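Local coordinates for uncharacterized protein (Bacteroides ovatus, PDB 4IRT) that is of unknown function but, a beta-propeller protein with BNR-like repeats, may act as a neuraminidase, at residues Q4-G12 / R51-L60. Sequence-based numbering, arbitrary orientation. Where two conformers were deposited one is given.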
ATOM      1  N   GLN A   4      11.225  15.757  14.705  0.67 41.84           N
ATOM      2  CA  GLN A   4      10.172  14.979  13.963  0.67 35.32           C
ATOM      3  C   GLN A   4       8.781  15.262  14.508  0.67 29.60           C
ATOM      4  O   GLN A   4       8.404  14.746  15.580  0.67 31.00           O
ATOM      5  CB  GLN A   4      10.449  13.468  14.035  0.67 29.17           C
ATOM      6  CG  GLN A   4      11.748  13.029  13.357  0.67 29.05           C
ATOM      7  CD  GLN A   4      11.736  13.240  11.842  0.67 30.04           C
ATOM      8  OE1 GLN A   4      10.688  13.494  11.246  0.67 26.87           O
ATOM      9  NE2 GLN A   4      12.912  13.145  11.219  0.67 28.05           N
ATOM     10  N   HIS A   5       7.978  15.959  13.705  1.00 21.28           N
ATOM     11  CA  HIS A   5       6.767  16.595  14.195  1.00 19.39           C
ATOM     12  C   HIS A   5       5.517  15.727  14.056  1.00 16.78           C
ATOM     13  O   HIS A   5       5.158  15.276  12.971  1.00 16.51           O
ATOM     14  CB  HIS A   5       6.570  17.926  13.476  1.00 20.19           C
ATOM     15  CG  HIS A   5       5.491  18.762  14.070  1.00 20.91           C
ATOM     16  ND1 HIS A   5       5.604  19.332  15.319  1.00 22.54           N
ATOM     17  CD2 HIS A   5       4.276  19.118  13.598  1.00 20.85           C
ATOM     18  CE1 HIS A   5       4.503  20.012  15.592  1.00 24.03           C
ATOM     19  NE2 HIS A   5       3.686  19.907  14.557  1.00 21.23           N
ATOM     20  N   LEU A   6       4.854  15.510  15.174  1.00 15.27           N
ATOM     21  CA  LEU A   6       3.652  14.702  15.218  1.00 14.39           C
ATOM     22  C   LEU A   6       2.430  15.590  15.395  1.00 14.90           C
ATOM     23  O   LEU A   6       2.384  16.435  16.292  1.00 16.27           O
ATOM     24  CB  LEU A   6       3.719  13.738  16.396  1.00 16.45           C
ATOM     25  CG  LEU A   6       4.684  12.553  16.369  1.00 16.50           C
ATOM     26  CD1 LEU A   6       4.749  11.970  17.789  1.00 17.59           C
ATOM     27  CD2 LEU A   6       4.261  11.518  15.368  1.00 17.13           C
ATOM     28  N   VAL A   7       1.454  15.402  14.514  1.00 12.37           N
ATOM     29  CA  VAL A   7       0.229  16.153  14.536  1.00 12.20           C
ATOM     30  C   VAL A   7      -0.890  15.222  15.016  1.00 12.14           C
ATOM     31  O   VAL A   7      -1.207  14.207  14.367  1.00 11.05           O
ATOM     32  CB  VAL A   7      -0.108  16.677  13.145  1.00 12.52           C
ATOM     33  CG1 VAL A   7      -1.420  17.431  13.214  1.00 12.87           C
ATOM     34  CG2 VAL A   7       1.028  17.551  12.630  1.00 13.35           C
ATOM     35  N   GLU A   8      -1.456  15.518  16.172  1.00 12.82           N
ATOM     36  CA  GLU A   8      -2.542  14.687  16.672  1.00 13.47           C
ATOM     37  C   GLU A   8      -3.756  14.754  15.749  1.00 13.40           C
ATOM     38  O   GLU A   8      -4.120  15.842  15.246  1.00 12.49           O
ATOM     39  CB  GLU A   8      -2.946  15.111  18.064  1.00 14.62           C
ATOM     40  CG  GLU A   8      -1.963  14.754  19.150  1.00 17.36           C
ATOM     41  CD  GLU A   8      -2.506  15.039  20.546  1.00 20.59           C
ATOM     42  OE1 GLU A   8      -3.534  15.717  20.658  1.00 19.67           O
ATOM     43  OE2 GLU A   8      -1.898  14.578  21.525  1.00 24.56           O
ATOM     44  N   VAL A   9      -4.375  13.588  15.534  1.00 12.69           N
ATOM     45  CA  VAL A   9      -5.636  13.497  14.837  1.00 12.66           C
ATOM     46  C   VAL A   9      -6.753  13.138  15.822  1.00 13.53           C
ATOM     47  O   VAL A   9      -7.601  13.985  16.189  1.00 13.71           O
ATOM     48  CB  VAL A   9      -5.583  12.456  13.697  1.00 12.41           C
ATOM     49  CG1 VAL A   9      -6.927  12.403  12.995  1.00 13.96           C
ATOM     50  CG2 VAL A   9      -4.464  12.760  12.729  1.00 13.22           C
ATOM     51  N   GLY A  10      -6.726  11.899  16.291  1.00 11.95           N
ATOM     52  CA  GLY A  10      -7.707  11.409  17.247  1.00 12.38           C
ATOM     53  C   GLY A  10      -7.426   9.960  17.614  1.00 12.17           C
ATOM     54  O   GLY A  10      -6.704   9.281  16.927  1.00 11.85           O
ATOM     55  N   LYS A  11      -8.014   9.488  18.700  1.00 13.31           N
ATOM     56  CA  LYS A  11      -7.799   8.120  19.122  1.00 13.02           C
ATOM     57  C   LYS A  11      -8.556   7.172  18.203  1.00 12.29           C
ATOM     58  O   LYS A  11      -9.666   7.484  17.746  1.00 12.52           O
ATOM     59  CB  LYS A  11      -8.224   7.943  20.565  1.00 15.42           C
ATOM     60  CG  LYS A  11      -7.303   8.696  21.506  1.00 21.05           C
ATOM     61  CD  LYS A  11      -7.626   8.475  22.967  1.00 23.92           C
ATOM     62  CE  LYS A  11      -6.532   9.098  23.842  1.00 33.36           C
ATOM     63  NZ  LYS A  11      -6.732   8.890  25.318  1.00 37.37           N
ATOM     64  N   GLY A  12      -7.951   6.021  17.954  1.00 10.19           N
ATOM     65  CA  GLY A  12      -8.529   5.018  17.074  1.00  9.94           C
ATOM     66  C   GLY A  12      -8.358   3.636  17.629  1.00  9.79           C
ATOM     67  O   GLY A  12      -7.587   3.427  18.559  1.00  9.04           O
ATOM     68  N   ARG A  51      -8.019  18.350   7.168  1.00 11.88           N
ATOM     69  CA  ARG A  51      -7.463  19.588   7.629  1.00 12.51           C
ATOM     70  C   ARG A  51      -6.862  20.359   6.460  1.00 12.28           C
ATOM     71  O   ARG A  51      -6.536  19.791   5.394  1.00 12.06           O
ATOM     72  CB  ARG A  51      -6.361  19.347   8.666  1.00 12.17           C
ATOM     73  CG  ARG A  51      -5.173  18.541   8.159  1.00 11.89           C
ATOM     74  CD  ARG A  51      -3.890  18.813   8.930  1.00 12.19           C
ATOM     75  NE  ARG A  51      -2.787  17.944   8.487  1.00 11.88           N
ATOM     76  CZ  ARG A  51      -1.503  18.120   8.818  1.00 13.10           C
ATOM     77  NH1 ARG A  51      -1.136  19.146   9.589  1.00 14.12           N
ATOM     78  NH2 ARG A  51      -0.575  17.257   8.416  1.00 11.87           N
ATOM     79  N   LYS A  52      -6.647  21.651   6.689  1.00 13.36           N
ATOM     80  CA  LYS A  52      -5.679  22.398   5.882  1.00 13.26           C
ATOM     81  C   LYS A  52      -4.283  21.977   6.281  1.00 13.24           C
ATOM     82  O   LYS A  52      -3.985  21.810   7.476  1.00 13.44           O
ATOM     83  CB  LYS A  52      -5.843  23.900   6.072  1.00 14.98           C
ATOM     84  CG  LYS A  52      -7.163  24.395   5.547  1.00 15.54           C
ATOM     85  CD  LYS A  52      -7.181  24.366   4.023  1.00 17.34           C
ATOM     86  CE  LYS A  52      -8.403  25.079   3.475  1.00 21.31           C
ATOM     87  NZ  LYS A  52      -8.478  25.027   1.989  1.00 23.85           N
ATOM     88  N   LEU A  53      -3.427  21.784   5.286  1.00 13.16           N
ATOM     89  CA  LEU A  53      -2.036  21.414   5.559  1.00 14.30           C
ATOM     90  C   LEU A  53      -1.263  22.440   6.417  1.00 15.26           C
ATOM     91  O   LEU A  53      -0.282  22.088   7.076  1.00 16.05           O
ATOM     92  CB  LEU A  53      -1.293  21.133   4.263  1.00 14.31           C
ATOM     93  CG  LEU A  53      -1.569  19.778   3.633  1.00 14.69           C
ATOM     94  CD1 LEU A  53      -1.142  19.742   2.182  1.00 15.24           C
ATOM     95  CD2 LEU A  53      -0.897  18.671   4.409  1.00 14.74           C
ATOM     96  N   ASP A  54      -1.711  23.687   6.428  1.00 15.77           N
ATOM     97  CA  ASP A  54      -1.065  24.734   7.222  1.00 19.23           C
ATOM     98  C   ASP A  54      -1.669  24.874   8.623  1.00 18.89           C
ATOM     99  O   ASP A  54      -1.390  25.840   9.318  1.00 20.18           O
ATOM    100  CB  ASP A  54      -1.105  26.080   6.473  1.00 20.71           C
ATOM    101  CG  ASP A  54      -2.501  26.690   6.384  1.00 26.26           C
ATOM    102  OD1 ASP A  54      -3.457  26.195   7.018  1.00 28.42           O
ATOM    103  OD2 ASP A  54      -2.647  27.723   5.685  1.00 35.14           O
ATOM    104  N   SER A  55      -2.551  23.945   8.995  1.00 15.41           N
ATOM    105  CA  SER A  55      -3.164  23.895  10.297  1.00 15.63           C
ATOM    106  C   SER A  55      -2.971  22.505  10.969  1.00 15.56           C
ATOM    107  O   SER A  55      -2.666  21.509  10.309  1.00 14.30           O
ATOM    108  CB  SER A  55      -4.674  24.181  10.127  1.00 16.86           C
ATOM    109  OG  SER A  55      -5.366  24.089  11.353  1.00 17.46           O
ATOM    110  N   GLU A  56      -3.128  22.461  12.284  1.00 15.92           N
ATOM    111  CA  GLU A  56      -3.200  21.205  13.000  1.00 16.69           C
ATOM    112  C   GLU A  56      -4.599  20.941  13.533  1.00 18.39           C
ATOM    113  O   GLU A  56      -4.802  20.006  14.304  1.00 18.17           O
ATOM    114  CB  GLU A  56      -2.147  21.192  14.106  1.00 19.25           C
ATOM    115  CG  GLU A  56      -0.757  21.376  13.531  1.00 20.37           C
ATOM    116  CD  GLU A  56       0.365  20.980  14.460  1.00 24.96           C
ATOM    117  OE1 GLU A  56       0.089  20.619  15.618  1.00 26.13           O
ATOM    118  OE2 GLU A  56       1.542  21.030  14.006  1.00 24.27           O
ATOM    119  N   GLN A  57      -5.574  21.726  13.067  1.00 17.61           N
ATOM    120  CA  GLN A  57      -6.963  21.549  13.464  0.50 17.43           C
ATOM    121  C   GLN A  57      -7.727  20.684  12.449  1.00 16.63           C
ATOM    122  O   GLN A  57      -7.965  21.094  11.303  1.00 16.41           O
ATOM    123  CB  GLN A  57      -7.650  22.915  13.622  0.50 18.91           C
ATOM    124  CG  GLN A  57      -6.910  23.914  14.507  0.50 20.08           C
ATOM    125  CD  GLN A  57      -6.541  23.356  15.867  0.50 22.46           C
ATOM    126  OE1 GLN A  57      -5.363  23.328  16.249  0.50 24.83           O
ATOM    127  NE2 GLN A  57      -7.544  22.883  16.602  0.50 22.70           N
ATOM    128  N   TRP A  58      -8.126  19.494  12.882  1.00 14.77           N
ATOM    129  CA  TRP A  58      -8.904  18.567  12.064  1.00 13.75           C
ATOM    130  C   TRP A  58     -10.411  18.745  12.245  1.00 13.89           C
ATOM    131  O   TRP A  58     -10.895  19.103  13.320  1.00 14.55           O
ATOM    132  CB  TRP A  58      -8.554  17.125  12.426  1.00 12.43           C
ATOM    133  CG  TRP A  58      -7.147  16.749  12.095  1.00 12.34           C
ATOM    134  CD1 TRP A  58      -6.042  16.949  12.871  1.00 12.64           C
ATOM    135  CD2 TRP A  58      -6.695  16.139  10.903  1.00 11.79           C
ATOM    136  NE1 TRP A  58      -4.930  16.497  12.220  1.00 13.27           N
ATOM    137  CE2 TRP A  58      -5.304  15.987  11.009  1.00 12.60           C
ATOM    138  CE3 TRP A  58      -7.336  15.674   9.745  1.00 12.85           C
ATOM    139  CZ2 TRP A  58      -4.535  15.399   9.994  1.00 13.21           C
ATOM    140  CZ3 TRP A  58      -6.579  15.113   8.742  1.00 12.74           C
ATOM    141  CH2 TRP A  58      -5.184  14.963   8.877  1.00 12.55           C
ATOM    142  N   THR A  59     -11.142  18.518  11.162  1.00 12.56           N
ATOM    143  CA  THR A  59     -12.554  18.284  11.225  1.00 13.38           C
ATOM    144  C   THR A  59     -12.705  16.786  11.111  1.00 12.49           C
ATOM    145  O   THR A  59     -12.235  16.183  10.166  1.00 11.33           O
ATOM    146  CB  THR A  59     -13.276  19.028  10.091  1.00 15.19           C
ATOM    147  OG1 THR A  59     -13.043  20.438  10.264  1.00 15.80           O
ATOM    148  CG2 THR A  59     -14.791  18.798  10.110  1.00 16.34           C
ATOM    149  N   LEU A  60     -13.351  16.183  12.096  1.00 12.78           N
ATOM    150  CA  LEU A  60     -13.537  14.720  12.094  1.00 13.24           C
ATOM    151  C   LEU A  60     -15.015  14.393  12.034  1.00 13.29           C
ATOM    152  O   LEU A  60     -15.836  15.082  12.659  1.00 13.11           O
ATOM    153  CB  LEU A  60     -12.919  14.089  13.336  1.00 15.28           C
ATOM    154  CG  LEU A  60     -11.426  14.354  13.549  1.00 15.35           C
ATOM    155  CD1 LEU A  60     -10.996  13.830  14.912  1.00 17.41           C
ATOM    156  CD2 LEU A  60     -10.583  13.778  12.422  1.00 15.81           C
TER
HETATM  157  O   HOH W   1       1.650  19.034  17.154  1.00 31.49           O
HETATM  158  O   HOH W   2      -3.798  18.372  16.180  1.00 14.99           O
HETATM  159  O   HOH W   3      -1.157  18.107  17.434  1.00 24.32           O
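Glu56 reaches across to His5 and Val7, and its chain can be followed atom by atom. CB lies against Val7 CG1 at 3.9 Å, and CG passes the same methyl at nearly the same distance. Because the chain is extended beyond CG, CD and OE2 lie against Val7 CG2, and OE2 reaches the imidazole. There it accepts a nearly straight hydrogen bond from His5 NE2, very short at 2.5 Å with 165° at the hydrogen. The carboxylate arrives at the ring edge, the two planes standing 47° apart. OE1 accepts a hydrogen bond from a water that also donates to Leu6 O, tying backbone to carboxylate, whereas a second water joins the carbonyls Glu8 O and Glu56 O. Trp58 supplies the apolar half. Val9 CA sits over its five-membered ring, 4.2 Å from the centroid and 24° off the normal, a CH-pi contact, and Val9 CG2 packs on CE2 at 3.8 Å. The opposite face carries Arg51 CG, and Val7 CG1 approaches the indole edge. An alanine in place of Trp58 would probably leave Val9 and the Arg51 methylenes without the flat surface that separates them. Arg51 also turns one guanidinium face to Val7 CG1, while NH1 bonds Ser55 O (2.9 Å) and NH2 makes a salt bridge with Glu407. N-terminal strand 5-12 edges the sheet of C-terminal strands 401-407 and 381-385, consistent with propeller closure, and packs that blade on the blade of strands 28-31, 34-40, 45-52 and 59-63, where Ile37 touches both Val9 and Trp58.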